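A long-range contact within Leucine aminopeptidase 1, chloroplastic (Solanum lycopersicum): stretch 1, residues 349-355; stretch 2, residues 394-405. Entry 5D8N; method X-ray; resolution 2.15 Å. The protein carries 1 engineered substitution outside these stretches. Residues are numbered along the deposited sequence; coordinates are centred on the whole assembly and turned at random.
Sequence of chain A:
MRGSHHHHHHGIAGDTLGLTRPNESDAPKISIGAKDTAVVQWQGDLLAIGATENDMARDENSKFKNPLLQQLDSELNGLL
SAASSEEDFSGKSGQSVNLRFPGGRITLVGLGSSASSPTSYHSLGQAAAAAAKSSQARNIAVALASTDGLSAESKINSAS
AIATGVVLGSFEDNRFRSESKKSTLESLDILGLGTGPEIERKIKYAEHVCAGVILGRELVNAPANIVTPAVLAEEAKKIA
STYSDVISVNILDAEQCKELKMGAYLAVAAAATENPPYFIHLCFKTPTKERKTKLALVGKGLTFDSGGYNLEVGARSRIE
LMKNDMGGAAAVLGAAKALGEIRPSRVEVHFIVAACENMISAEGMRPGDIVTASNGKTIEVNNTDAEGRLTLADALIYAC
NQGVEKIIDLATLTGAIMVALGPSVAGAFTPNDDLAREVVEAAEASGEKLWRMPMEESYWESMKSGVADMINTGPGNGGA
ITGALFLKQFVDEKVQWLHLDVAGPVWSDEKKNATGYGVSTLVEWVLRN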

ATOM      1  N   VAL A 349      -6.725  -8.995 -47.246  1.00 23.86           N
ATOM      2  CA  VAL A 349      -6.413  -8.705 -45.844  1.00 24.20           C
ATOM      3  C   VAL A 349      -7.396  -7.700 -45.280  1.00 24.24           C
ATOM      4  O   VAL A 349      -7.525  -6.571 -45.781  1.00 23.13           O
ATOM      5  CB  VAL A 349      -4.996  -8.134 -45.656  1.00 25.47           C
ATOM      6  CG1 VAL A 349      -4.669  -7.987 -44.179  1.00 24.43           C
ATOM      7  CG2 VAL A 349      -3.958  -9.055 -46.272  1.00 27.06           C
ATOM      8  N   HIS A 350      -8.045  -8.100 -44.196  1.00 21.37           N
ATOM      9  CA  HIS A 350      -8.947  -7.205 -43.479  1.00 21.37           C
ATOM     10  C   HIS A 350      -8.257  -6.620 -42.254  1.00 20.37           C
ATOM     11  O   HIS A 350      -7.593  -7.344 -41.499  1.00 20.69           O
ATOM     12  CB  HIS A 350     -10.176  -7.994 -43.056  1.00 21.89           C
ATOM     13  CG  HIS A 350     -10.956  -8.521 -44.212  1.00 22.08           C
ATOM     14  ND1 HIS A 350     -12.096  -7.908 -44.673  1.00 24.80           N
ATOM     15  CD2 HIS A 350     -10.773  -9.608 -44.991  1.00 24.24           C
ATOM     16  CE1 HIS A 350     -12.533  -8.544 -45.743  1.00 27.89           C
ATOM     17  NE2 HIS A 350     -11.788  -9.620 -45.910  1.00 26.20           N
ATOM     18  N   PHE A 351      -8.259  -5.295 -42.175  1.00 19.50           N
ATOM     19  CA  PHE A 351      -7.669  -4.590 -41.045  1.00 19.88           C
ATOM     20  C   PHE A 351      -8.787  -4.014 -40.180  1.00 19.17           C
ATOM     21  O   PHE A 351      -9.598  -3.217 -40.657  1.00 19.37           O
ATOM     22  CB  PHE A 351      -6.759  -3.453 -41.515  1.00 20.62           C
ATOM     23  CG  PHE A 351      -5.758  -3.834 -42.555  1.00 20.15           C
ATOM     24  CD1 PHE A 351      -6.137  -3.986 -43.888  1.00 21.14           C
ATOM     25  CD2 PHE A 351      -4.452  -4.097 -42.206  1.00 21.09           C
ATOM     26  CE1 PHE A 351      -5.186  -4.300 -44.843  1.00 21.71           C
ATOM     27  CE2 PHE A 351      -3.518  -4.514 -43.139  1.00 21.25           C
ATOM     28  CZ  PHE A 351      -3.877  -4.616 -44.462  1.00 20.85           C
ATOM     29  N   ILE A 352      -8.864  -4.452 -38.926  1.00 19.64           N
ATOM     30  CA  ILE A 352     -10.024  -4.173 -38.076  1.00 19.54           C
ATOM     31  C   ILE A 352      -9.635  -3.591 -36.723  1.00 18.92           C
ATOM     32  O   ILE A 352      -8.776  -4.141 -36.048  1.00 19.27           O
ATOM     33  CB  ILE A 352     -10.829  -5.463 -37.897  1.00 19.96           C
ATOM     34  CG1 ILE A 352     -11.458  -5.871 -39.230  1.00 21.89           C
ATOM     35  CG2 ILE A 352     -11.908  -5.284 -36.849  1.00 22.01           C
ATOM     36  CD1 ILE A 352     -11.838  -7.326 -39.300  1.00 22.15           C
ATOM     37  N   VAL A 353     -10.162  -2.409 -36.415  1.00 18.05           N
ATOM     38  CA  VAL A 353      -9.920  -1.732 -35.155  1.00 18.53           C
ATOM     39  C   VAL A 353     -11.218  -1.167 -34.583  1.00 20.22           C
ATOM     40  O   VAL A 353     -11.858  -0.309 -35.198  1.00 18.72           O
ATOM     41  CB  VAL A 353      -8.946  -0.559 -35.314  1.00 19.26           C
ATOM     42  CG1 VAL A 353      -8.786   0.173 -33.988  1.00 18.62           C
ATOM     43  CG2 VAL A 353      -7.578  -1.053 -35.772  1.00 19.53           C
ATOM     44  N   ALA A 354     -11.615  -1.671 -33.416  1.00 21.47           N
ATOM     45  CA  ALA A 354     -12.754  -1.116 -32.699  1.00 19.91           C
ATOM     46  C   ALA A 354     -12.296   0.022 -31.795  1.00 19.01           C
ATOM     47  O   ALA A 354     -11.822  -0.206 -30.664  1.00 18.47           O
ATOM     48  CB  ALA A 354     -13.448  -2.198 -31.891  1.00 21.22           C
ATOM     49  N   ALA A 355     -12.325   1.231 -32.345  1.00 16.86           N
ATOM     50  CA  ALA A 355     -11.705   2.370 -31.697  1.00 17.59           C
ATOM     51  C   ALA A 355     -12.683   3.102 -30.767  1.00 18.02           C
ATOM     52  O   ALA A 355     -13.856   3.310 -31.079  1.00 18.28           O
ATOM     53  CB  ALA A 355     -11.180   3.337 -32.741  1.00 17.49           C
ATOM     54  N   ASP A 394     -15.787  -8.149 -29.629  1.00 19.01           N
ATOM     55  CA  ASP A 394     -16.613  -7.783 -30.762  1.00 19.24           C
ATOM     56  C   ASP A 394     -15.844  -7.613 -32.081  1.00 20.73           C
ATOM     57  O   ASP A 394     -16.351  -7.963 -33.161  1.00 18.79           O
ATOM     58  CB  ASP A 394     -17.436  -6.541 -30.429  1.00 19.70           C
ATOM     59  CG  ASP A 394     -18.635  -6.871 -29.518  1.00 22.01           C
ATOM     60  OD1 ASP A 394     -19.261  -7.935 -29.776  1.00 20.54           O
ATOM     61  OD2 ASP A 394     -18.976  -6.049 -28.621  1.00 19.70           O
ATOM     62  N   ALA A 395     -14.611  -7.117 -32.005  1.00 18.85           N
ATOM     63  CA  ALA A 395     -13.785  -7.028 -33.216  1.00 18.44           C
ATOM     64  C   ALA A 395     -13.437  -8.398 -33.780  1.00 18.94           C
ATOM     65  O   ALA A 395     -13.394  -8.592 -34.980  1.00 20.28           O
ATOM     66  CB  ALA A 395     -12.507  -6.269 -32.928  1.00 19.18           C
ATOM     67  N   LEU A 396     -13.196  -9.362 -32.902  1.00 17.91           N
ATOM     68  CA  LEU A 396     -12.861 -10.693 -33.341  1.00 17.42           C
ATOM     69  C   LEU A 396     -14.060 -11.399 -33.964  1.00 18.18           C
ATOM     70  O   LEU A 396     -13.927 -12.130 -34.944  1.00 19.19           O
ATOM     71  CB  LEU A 396     -12.261 -11.480 -32.175  1.00 16.31           C
ATOM     72  CG  LEU A 396     -10.844 -11.106 -31.752  1.00 17.09           C
ATOM     73  CD1 LEU A 396     -10.488 -11.767 -30.414  1.00 18.11           C
ATOM     74  CD2 LEU A 396      -9.789 -11.534 -32.760  1.00 18.09           C
ATOM     75  N   ILE A 397     -15.229 -11.214 -33.370  1.00 18.51           N
ATOM     76  CA  ILE A 397     -16.455 -11.778 -33.923  1.00 18.76           C
ATOM     77  C   ILE A 397     -16.655 -11.181 -35.305  1.00 19.85           C
ATOM     78  O   ILE A 397     -16.925 -11.907 -36.244  1.00 20.32           O
ATOM     79  CB  ILE A 397     -17.660 -11.460 -33.025  1.00 19.29           C
ATOM     80  CG1 ILE A 397     -17.562 -12.272 -31.729  1.00 19.55           C
ATOM     81  CG2 ILE A 397     -18.970 -11.802 -33.716  1.00 21.32           C
ATOM     82  CD1 ILE A 397     -18.357 -11.692 -30.563  1.00 20.49           C
ATOM     83  N   TYR A 398     -16.451  -9.871 -35.446  1.00 19.05           N
ATOM     84  CA  TYR A 398     -16.598  -9.219 -36.739  1.00 20.65           C
ATOM     85  C   TYR A 398     -15.617  -9.779 -37.754  1.00 22.51           C
ATOM     86  O   TYR A 398     -15.964 -10.077 -38.894  1.00 21.59           O
ATOM     87  CB  TYR A 398     -16.344  -7.722 -36.587  1.00 21.52           C
ATOM     88  CG  TYR A 398     -16.589  -6.918 -37.838  1.00 24.07           C
ATOM     89  CD1 TYR A 398     -15.583  -6.692 -38.745  1.00 22.40           C
ATOM     90  CD2 TYR A 398     -17.844  -6.411 -38.124  1.00 26.82           C
ATOM     91  CE1 TYR A 398     -15.814  -5.981 -39.906  1.00 21.93           C
ATOM     92  CE2 TYR A 398     -18.074  -5.634 -39.254  1.00 25.84           C
ATOM     93  CZ  TYR A 398     -17.057  -5.454 -40.156  1.00 24.74           C
ATOM     94  OH  TYR A 398     -17.260  -4.634 -41.244  1.00 24.46           O
ATOM     95  N   ALA A 399     -14.369  -9.966 -37.330  1.00 22.69           N
ATOM     96  CA  ALA A 399     -13.380 -10.552 -38.223  1.00 22.32           C
ATOM     97  C   ALA A 399     -13.834 -11.931 -38.698  1.00 22.04           C
ATOM     98  O   ALA A 399     -13.689 -12.278 -39.886  1.00 23.77           O
ATOM     99  CB  ALA A 399     -12.012 -10.636 -37.543  1.00 22.01           C
ATOM    100  N   CYS A 400     -14.265 -12.770 -37.768  1.00 19.90           N
ATOM    101  CA  CYS A 400     -14.719 -14.099 -38.157  1.00 21.47           C
ATOM    102  C   CYS A 400     -15.891 -14.017 -39.142  1.00 23.48           C
ATOM    103  O   CYS A 400     -15.986 -14.823 -40.045  1.00 25.32           O
ATOM    104  CB  CYS A 400     -15.095 -14.950 -36.946  1.00 22.76           C
ATOM    105  SG  CYS A 400     -13.686 -15.374 -35.893  1.00 26.25           S
ATOM    106  N   ASN A 401     -16.742 -13.008 -38.994  1.00 24.31           N
ATOM    107  CA  ASN A 401     -17.897 -12.847 -39.858  1.00 27.56           C
ATOM    108  C   ASN A 401     -17.562 -12.322 -41.237  1.00 28.04           C
ATOM    109  O   ASN A 401     -18.407 -12.409 -42.120  1.00 28.25           O
ATOM    110  CB  ASN A 401     -18.943 -11.919 -39.232  1.00 27.79           C
ATOM    111  CG  ASN A 401     -19.689 -12.582 -38.098  1.00 26.41           C
ATOM    112  OD1 ASN A 401     -19.678 -13.798 -37.984  1.00 28.45           O
ATOM    113  ND2 ASN A 401     -20.263 -11.792 -37.215  1.00 25.69           N
ATOM    114  N   GLN A 402     -16.319 -11.920 -41.460  1.00 27.16           N
ATOM    115  CA  GLN A 402     -15.877 -11.594 -42.808  1.00 24.89           C
ATOM    116  C   GLN A 402     -15.453 -12.856 -43.589  1.00 27.40           C
ATOM    117  O   GLN A 402     -15.022 -12.778 -44.736  1.00 24.08           O
ATOM    118  CB  GLN A 402     -14.727 -10.590 -42.752  1.00 24.38           C
ATOM    119  CG  GLN A 402     -15.029  -9.297 -42.026  1.00 26.93           C
ATOM    120  CD  GLN A 402     -16.435  -8.777 -42.290  1.00 34.61           C
ATOM    121  OE1 GLN A 402     -17.332  -8.808 -41.413  1.00 43.99           O
ATOM    122  NE2 GLN A 402     -16.612  -8.239 -43.491  1.00 28.91           N
ATOM    123  N   GLY A 403     -15.486 -14.013 -42.938  1.00 27.68           N
ATOM    124  CA  GLY A 403     -15.130 -15.244 -43.620  1.00 26.80           C
ATOM    125  C   GLY A 403     -13.642 -15.416 -43.843  1.00 28.78           C
ATOM    126  O   GLY A 403     -13.228 -16.174 -44.725  1.00 28.67           O
ATOM    127  N   VAL A 404     -12.821 -14.861 -42.953  1.00 26.55           N
ATOM    128  CA  VAL A 404     -11.393 -15.096 -43.064  1.00 25.66           C
ATOM    129  C   VAL A 404     -10.976 -16.510 -42.654  1.00 24.42           C
ATOM    130  O   VAL A 404     -11.627 -17.162 -41.865  1.00 25.65           O
ATOM    131  CB  VAL A 404     -10.580 -14.014 -42.330  1.00 24.49           C
ATOM    132  CG1 VAL A 404     -10.898 -12.651 -42.931  1.00 25.52           C
ATOM    133  CG2 VAL A 404     -10.874 -14.027 -40.839  1.00 22.94           C
ATOM    134  N   GLU A 405      -9.799 -16.919 -43.093  1.00 25.47           N
ATOM    135  CA  GLU A 405      -9.193 -18.195 -42.732  1.00 26.22           C
ATOM    136  C   GLU A 405      -8.249 -18.062 -41.508  1.00 23.66           C
ATOM    137  O   GLU A 405      -8.101 -18.987 -40.718  1.00 21.91           O
ATOM    138  CB  GLU A 405      -8.432 -18.659 -43.978  1.00 33.29           C
ATOM    139  CG  GLU A 405      -7.573 -19.905 -43.845  1.00 48.14           C
ATOM    140  CD  GLU A 405      -6.849 -20.275 -45.138  1.00 51.46           C
ATOM    141  OE1 GLU A 405      -7.163 -19.689 -46.199  1.00 48.92           O
ATOM    142  OE2 GLU A 405      -6.029 -21.215 -45.095  1.00 51.63           O
TER

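The contact is a strand laid against a helix and the turn that follows it, running nearly antiparallel at 152° with the axes 8.5 Å apart at closest approach. No hydrogen bond crosses between the stretches; packing alone joins them, and it buries 312 Å² summed over both sides. The first rule is strand alternation. Val-349, Phe-351 and Val-353 make no contact with stretch 2, whereas His-350, Ile-352 and Ala-354 point their CA-to-CB bonds toward it and supply every contact the strand makes.

His-350 meets the residues beyond the helix. Its chi1 is m, and the CB of Gln-402 sits over one face of the His-350 imidazole, 4.3 Å from the ring centroid and 12° off the normal, a CH-pi contact. Val-404 adds its methyl CG1, 3.7 Å from CD2 of His-350. A flat ring suits this place because it offers carbon surface to its neighbours while its nitrogens are satisfied: ND1 bonds elsewhere in the structure, NE2 to a residue bordering one of the stretches. Between these two partners the chain turns at Gly-403, the first residue to leave helical geometry, whose positive phi of 75° favours glycine. Both flanking residues, Gln-402 and Val-404, direct CA-to-CB toward the strand.

Ile-352 is the centre of the packing, with 88 Å² covered, the largest share of any residue here. With chi1 m and chi2 t, it reaches the helix at two levels. CG2 of Ile-352 lies 4.1 Å from CB of Ala-395, while CD1 of Ile-352 lies 3.8 Å from CB of Ala-399 and 3.7 Å from CA of Ala-399. Ala-395 and Ala-399 are one helical turn apart, linked by the backbone hydrogen bond from Ala-399 N to Ala-395 O (2.9 Å), so a single branched side chain spans the turn. Their small size lets the isoleucine methyls come close to the helix backbone: CG2 of Ile-352 is also 4.1 Å from O of Ala-395. Tyr-398 borders the same site, its CD1 3.8 Å from CD1 of Ile-352, which meets the ring at its edge.

At Ala-354 the two stretches draw nearest, with CA of Ala-354 6.0 Å from CA of Ala-395. Here each side contributes a single methyl, and CB of Ala-354 lies 4.3 Å from CB of Ala-395. The pattern along the strand is thus ring, branched aliphatic, methyl, and the smallest side chain of the three falls where the backbones are closest.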